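Long-range contact in folylpolyglutamate synthase/dihydrofolate synthase (Thermotoga maritima, PDB 1O5Z), which probably catalyses the ATP-dependent addition of L-glutamate to tetrahydrofolates and to 7,8-dihydropteroate, as a magnesium-requiring ligase of folate biosynthesis: residues G62-L74 and Q272-E284. Numbering follows the deposited sequence.
Sequences GKGSVANMVSNIL and QIENAGVALKTLE. With SO4 (sulfate ion), chain C; SO4 (sulfate ion), chain B.
The P-loop of this Mur ligase-type ATPase domain runs into helix 63-74, and S65 at its start meets Q272 of helix 272-284 beside a bound sulfate. That ion, probably from the crystallisation liquor, accepts hydrogen bonds from the backbone N atoms of G62, G64 and S65, the nearly straight one from G62 N to O1 measuring 2.8 Å. Next to this anion site the amide NE2 of Q272 gives S65 OG a weak bond of 2.7 Å, bent to 135° at the hydrogen. The bend of the Q272 chain at chi2 (-54°) brings its amide to the S65 hydroxyl, and a water that donates to both Q272 OE1 and sulfate O4 links the amide to the ion. G62 CA rests 3.6 Å from N275 OD1.

Farther along, the helices cross at -52° with their axes 8.7 Å apart, and M69 enters as a knob among Q272, N275, A276 and A279. Its extended chain lays SD 3.5 Å from A276 N and carries CE to Q272 O. The small A279 permits close approach, its CB lying 3.8 Å from both M69 CB and V70 CG2. L283 then forks: CD1 packs on I73 CD1 at 3.5 Å, while CD2 faces V70 CG1 and L74 CD2. A buried apolar seam thus continues from a polar, anion-binding end, with the glycine-rich turn and helix start characteristic of P-loop nucleotide-binding folds.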
loop_
_atom_site.group_PDB
_atom_site.type_symbol
_atom_site.label_atom_id
_atom_site.label_comp_id
_atom_site.label_asym_id
_atom_site.label_seq_id
_atom_site.Cartn_x
_atom_site.Cartn_y
_atom_site.Cartn_z
ATOM N N GLY A 62 4.375 5.199 2.694
ATOM C CA GLY A 62 5.225 4.995 1.537
ATOM C C GLY A 62 5.702 3.573 1.336
ATOM O O GLY A 62 6.380 3.295 0.349
ATOM N N LYS A 63 5.386 2.662 2.248
ATOM C CA LYS A 63 5.961 1.339 2.091
ATOM C C LYS A 63 5.337 0.591 0.903
ATOM O O LYS A 63 6.041 -0.127 0.187
ATOM C CB LYS A 63 5.975 0.503 3.391
ATOM C CG LYS A 63 4.722 0.471 4.182
ATOM C CD LYS A 63 4.717 -0.686 5.181
ATOM C CE LYS A 63 3.354 -0.705 5.941
ATOM N NZ LYS A 63 2.882 0.654 6.353
ATOM N N GLY A 64 4.032 0.738 0.711
ATOM C CA GLY A 64 3.355 0.177 -0.423
ATOM C C GLY A 64 3.880 0.743 -1.713
ATOM O O GLY A 64 4.120 -0.020 -2.636
ATOM N N SER A 65 4.013 2.065 -1.819
ATOM C CA SER A 65 4.574 2.724 -3.044
ATOM C C SER A 65 5.989 2.287 -3.303
ATOM O O SER A 65 6.357 2.019 -4.454
ATOM C CB SER A 65 4.696 4.232 -2.908
ATOM O OG SER A 65 3.468 4.897 -2.819
ATOM N N VAL A 66 6.824 2.295 -2.256
ATOM C CA VAL A 66 8.240 1.921 -2.431
ATOM C C VAL A 66 8.335 0.452 -2.841
ATOM O O VAL A 66 9.082 0.120 -3.766
ATOM C CB VAL A 66 9.095 2.195 -1.187
ATOM C CG1 VAL A 66 10.449 1.511 -1.316
ATOM C CG2 VAL A 66 9.279 3.730 -0.978
ATOM N N ALA A 67 7.564 -0.421 -2.199
ATOM C CA ALA A 67 7.545 -1.834 -2.630
ATOM C C ALA A 67 7.167 -1.980 -4.097
ATOM O O ALA A 67 7.799 -2.704 -4.848
ATOM C CB ALA A 67 6.566 -2.659 -1.760
ATOM N N ASN A 68 6.075 -1.325 -4.473
ATOM C CA ASN A 68 5.562 -1.364 -5.831
ATOM C C ASN A 68 6.597 -0.890 -6.835
ATOM O O ASN A 68 6.786 -1.507 -7.859
ATOM C CB ASN A 68 4.309 -0.511 -5.973
ATOM C CG ASN A 68 3.627 -0.729 -7.281
ATOM O OD1 ASN A 68 3.762 0.087 -8.207
ATOM N ND2 ASN A 68 2.908 -1.863 -7.398
ATOM N N MET A 69 7.239 0.225 -6.520
ATOM C CA MET A 69 8.288 0.771 -7.372
ATOM C C MET A 69 9.477 -0.209 -7.531
ATOM O O MET A 69 9.988 -0.459 -8.641
ATOM C CB MET A 69 8.760 2.073 -6.776
ATOM C CG MET A 69 7.750 3.202 -6.894
ATOM S SD MET A 69 8.354 4.679 -6.014
ATOM C CE MET A 69 6.969 5.803 -6.115
ATOM N N VAL A 70 9.900 -0.775 -6.406
ATOM C CA VAL A 70 10.936 -1.773 -6.415
ATOM C C VAL A 70 10.534 -2.978 -7.254
ATOM O O VAL A 70 11.316 -3.418 -8.081
ATOM C CB VAL A 70 11.359 -2.148 -4.978
ATOM C CG1 VAL A 70 12.265 -3.303 -4.985
ATOM C CG2 VAL A 70 12.097 -0.991 -4.353
ATOM N N SER A 71 9.328 -3.507 -7.058
ATOM C CA SER A 71 8.895 -4.671 -7.844
ATOM C C SER A 71 8.850 -4.323 -9.274
ATOM O O SER A 71 9.247 -5.087 -10.060
ATOM C CB SER A 71 7.486 -5.181 -7.487
ATOM O OG SER A 71 7.399 -5.307 -6.078
ATOM N N ASN A 72 8.219 -3.210 -9.600
ATOM C CA ASN A 72 8.060 -2.803 -10.977
ATOM C C ASN A 72 9.360 -2.646 -11.723
ATOM O O ASN A 72 9.454 -3.070 -12.872
ATOM C CB ASN A 72 7.180 -1.560 -11.075
ATOM C CG ASN A 72 5.735 -1.956 -11.241
ATOM O OD1 ASN A 72 5.413 -2.642 -12.226
ATOM N ND2 ASN A 72 4.890 -1.634 -10.276
ATOM N N ILE A 73 10.377 -2.130 -11.050
ATOM C CA ILE A 73 11.673 -1.957 -11.693
ATOM C C ILE A 73 12.342 -3.325 -11.983
ATOM O O ILE A 73 12.904 -3.553 -13.059
ATOM C CB ILE A 73 12.583 -1.088 -10.833
ATOM C CG1 ILE A 73 12.075 0.357 -10.829
ATOM C CG2 ILE A 73 14.049 -1.134 -11.362
ATOM C CD1 ILE A 73 12.776 1.232 -9.782
ATOM N N LEU A 74 12.269 -4.224 -10.999
ATOM C CA LEU A 74 12.840 -5.542 -11.159
ATOM C C LEU A 74 12.092 -6.371 -12.159
ATOM O O LEU A 74 12.702 -7.120 -12.914
ATOM C CB LEU A 74 12.827 -6.269 -9.831
ATOM C CG LEU A 74 13.738 -5.713 -8.728
ATOM C CD1 LEU A 74 13.320 -6.341 -7.403
ATOM C CD2 LEU A 74 15.197 -6.023 -9.006
ATOM N N GLN A 272 5.734 11.040 -3.534
ATOM C CA GLN A 272 6.029 9.868 -4.331
ATOM C C GLN A 272 7.393 9.989 -4.984
ATOM O O GLN A 272 8.041 8.965 -5.280
ATOM C CB GLN A 272 4.948 9.582 -5.372
ATOM C CG GLN A 272 3.578 9.308 -4.800
ATOM C CD GLN A 272 3.540 8.197 -3.746
ATOM O OE1 GLN A 272 2.681 8.236 -2.877
ATOM N NE2 GLN A 272 4.454 7.244 -3.797
ATOM N N ILE A 273 7.857 11.222 -5.195
ATOM C CA ILE A 273 9.166 11.395 -5.786
ATOM C C ILE A 273 10.215 10.974 -4.746
ATOM O O ILE A 273 11.234 10.306 -5.056
ATOM C CB ILE A 273 9.328 12.806 -6.358
ATOM C CG1 ILE A 273 8.608 12.874 -7.699
ATOM C CG2 ILE A 273 10.803 13.160 -6.583
ATOM C CD1 ILE A 273 8.304 14.272 -8.136
ATOM N N GLU A 274 9.925 11.260 -3.495
ATOM C CA GLU A 274 10.798 10.780 -2.439
ATOM C C GLU A 274 10.732 9.270 -2.280
ATOM O O GLU A 274 11.728 8.628 -2.004
ATOM C CB GLU A 274 10.500 11.502 -1.122
ATOM C CG GLU A 274 10.968 12.940 -1.172
ATOM C CD GLU A 274 11.298 13.521 0.178
ATOM O OE1 GLU A 274 11.023 12.891 1.214
ATOM O OE2 GLU A 274 11.841 14.634 0.210
ATOM N N ASN A 275 9.562 8.689 -2.435
ATOM C CA ASN A 275 9.450 7.251 -2.340
ATOM C C ASN A 275 10.284 6.644 -3.449
ATOM O O ASN A 275 10.909 5.638 -3.276
ATOM C CB ASN A 275 7.988 6.831 -2.489
ATOM C CG ASN A 275 7.138 7.157 -1.245
ATOM O OD1 ASN A 275 5.911 7.166 -1.297
ATOM N ND2 ASN A 275 7.776 7.435 -0.159
ATOM N N ALA A 276 10.239 7.250 -4.624
ATOM C CA ALA A 276 11.079 6.826 -5.762
ATOM C C ALA A 276 12.595 6.863 -5.440
ATOM O O ALA A 276 13.279 5.890 -5.683
ATOM C CB ALA A 276 10.769 7.654 -7.013
ATOM N N GLY A 277 13.094 7.931 -4.835
ATOM C CA GLY A 277 14.484 7.935 -4.340
ATOM C C GLY A 277 14.752 6.780 -3.372
ATOM O O GLY A 277 15.756 6.118 -3.414
ATOM N N VAL A 278 13.849 6.575 -2.450
ATOM C CA VAL A 278 14.004 5.471 -1.499
ATOM C C VAL A 278 14.073 4.130 -2.216
ATOM O O VAL A 278 14.885 3.291 -1.852
ATOM C CB VAL A 278 12.855 5.435 -0.444
ATOM C CG1 VAL A 278 13.012 4.227 0.477
ATOM C CG2 VAL A 278 12.849 6.678 0.358
ATOM N N ALA A 279 13.194 3.925 -3.199
ATOM C CA ALA A 279 13.160 2.694 -3.999
ATOM C C ALA A 279 14.490 2.449 -4.752
ATOM O O ALA A 279 14.979 1.311 -4.838
ATOM C CB ALA A 279 12.002 2.754 -4.968
ATOM N N LEU A 280 15.053 3.516 -5.333
ATOM C CA LEU A 280 16.273 3.411 -6.103
ATOM C C LEU A 280 17.438 3.144 -5.177
ATOM O O LEU A 280 18.277 2.291 -5.475
ATOM C CB LEU A 280 16.516 4.672 -6.949
ATOM C CG LEU A 280 15.437 5.029 -8.012
ATOM C CD1 LEU A 280 15.883 6.175 -8.958
ATOM C CD2 LEU A 280 15.080 3.843 -8.816
ATOM N N LYS A 281 17.505 3.855 -4.047
ATOM C CA LYS A 281 18.507 3.490 -3.025
ATOM C C LYS A 281 18.320 2.053 -2.552
ATOM O O LYS A 281 19.271 1.322 -2.440
ATOM C CB LYS A 281 18.513 4.446 -1.839
ATOM C CG LYS A 281 19.753 4.355 -0.850
ATOM C CD LYS A 281 21.040 3.595 -1.331
ATOM C CE LYS A 281 21.998 4.422 -2.056
ATOM N NZ LYS A 281 23.015 3.574 -2.793
ATOM N N THR A 282 17.093 1.630 -2.301
ATOM C CA THR A 282 16.886 0.296 -1.858
ATOM C C THR A 282 17.542 -0.655 -2.846
ATOM O O THR A 282 18.294 -1.535 -2.470
ATOM C CB THR A 282 15.409 0.064 -1.737
ATOM O OG1 THR A 282 14.893 0.827 -0.613
ATOM C CG2 THR A 282 15.105 -1.438 -1.426
ATOM N N LEU A 283 17.319 -0.390 -4.125
ATOM C CA LEU A 283 17.817 -1.210 -5.233
ATOM C C LEU A 283 19.344 -1.118 -5.393
ATOM O O LEU A 283 20.014 -2.147 -5.619
ATOM C CB LEU A 283 17.093 -0.832 -6.544
ATOM C CG LEU A 283 15.646 -1.383 -6.666
ATOM C CD1 LEU A 283 14.884 -0.872 -7.872
ATOM C CD2 LEU A 283 15.642 -2.865 -6.685
ATOM N N GLU A 284 19.897 0.080 -5.265
ATOM C CA GLU A 284 21.363 0.215 -5.238
ATOM C C GLU A 284 22.013 -0.608 -4.115
ATOM O O GLU A 284 22.963 -1.368 -4.349
ATOM C CB GLU A 284 21.766 1.680 -5.096
ATOM C CG GLU A 284 21.399 2.547 -6.305
ATOM C CD GLU A 284 21.840 3.987 -6.167
ATOM O OE1 GLU A 284 22.085 4.474 -5.038
ATOM O OE2 GLU A 284 21.966 4.641 -7.205
HETATM S S SO4 C . 1.707 3.546 1.185
HETATM O O1 SO4 C . 1.716 4.525 2.263
HETATM O O2 SO4 C . 0.419 3.377 0.553
HETATM O O3 SO4 C . 2.095 2.298 1.854
HETATM O O4 SO4 C . 2.619 3.927 0.101
HETATM S S SO4 B . 2.838 0.673 10.253
HETATM O O1 SO4 B . 1.876 -0.124 9.488
HETATM O O2 SO4 B . 2.426 2.072 10.233
HETATM O O3 SO4 B . 4.146 0.476 9.617
HETATM O O4 SO4 B . 2.958 0.200 11.625
HETATM O O HOH W 1 2.162 6.462 -0.574
#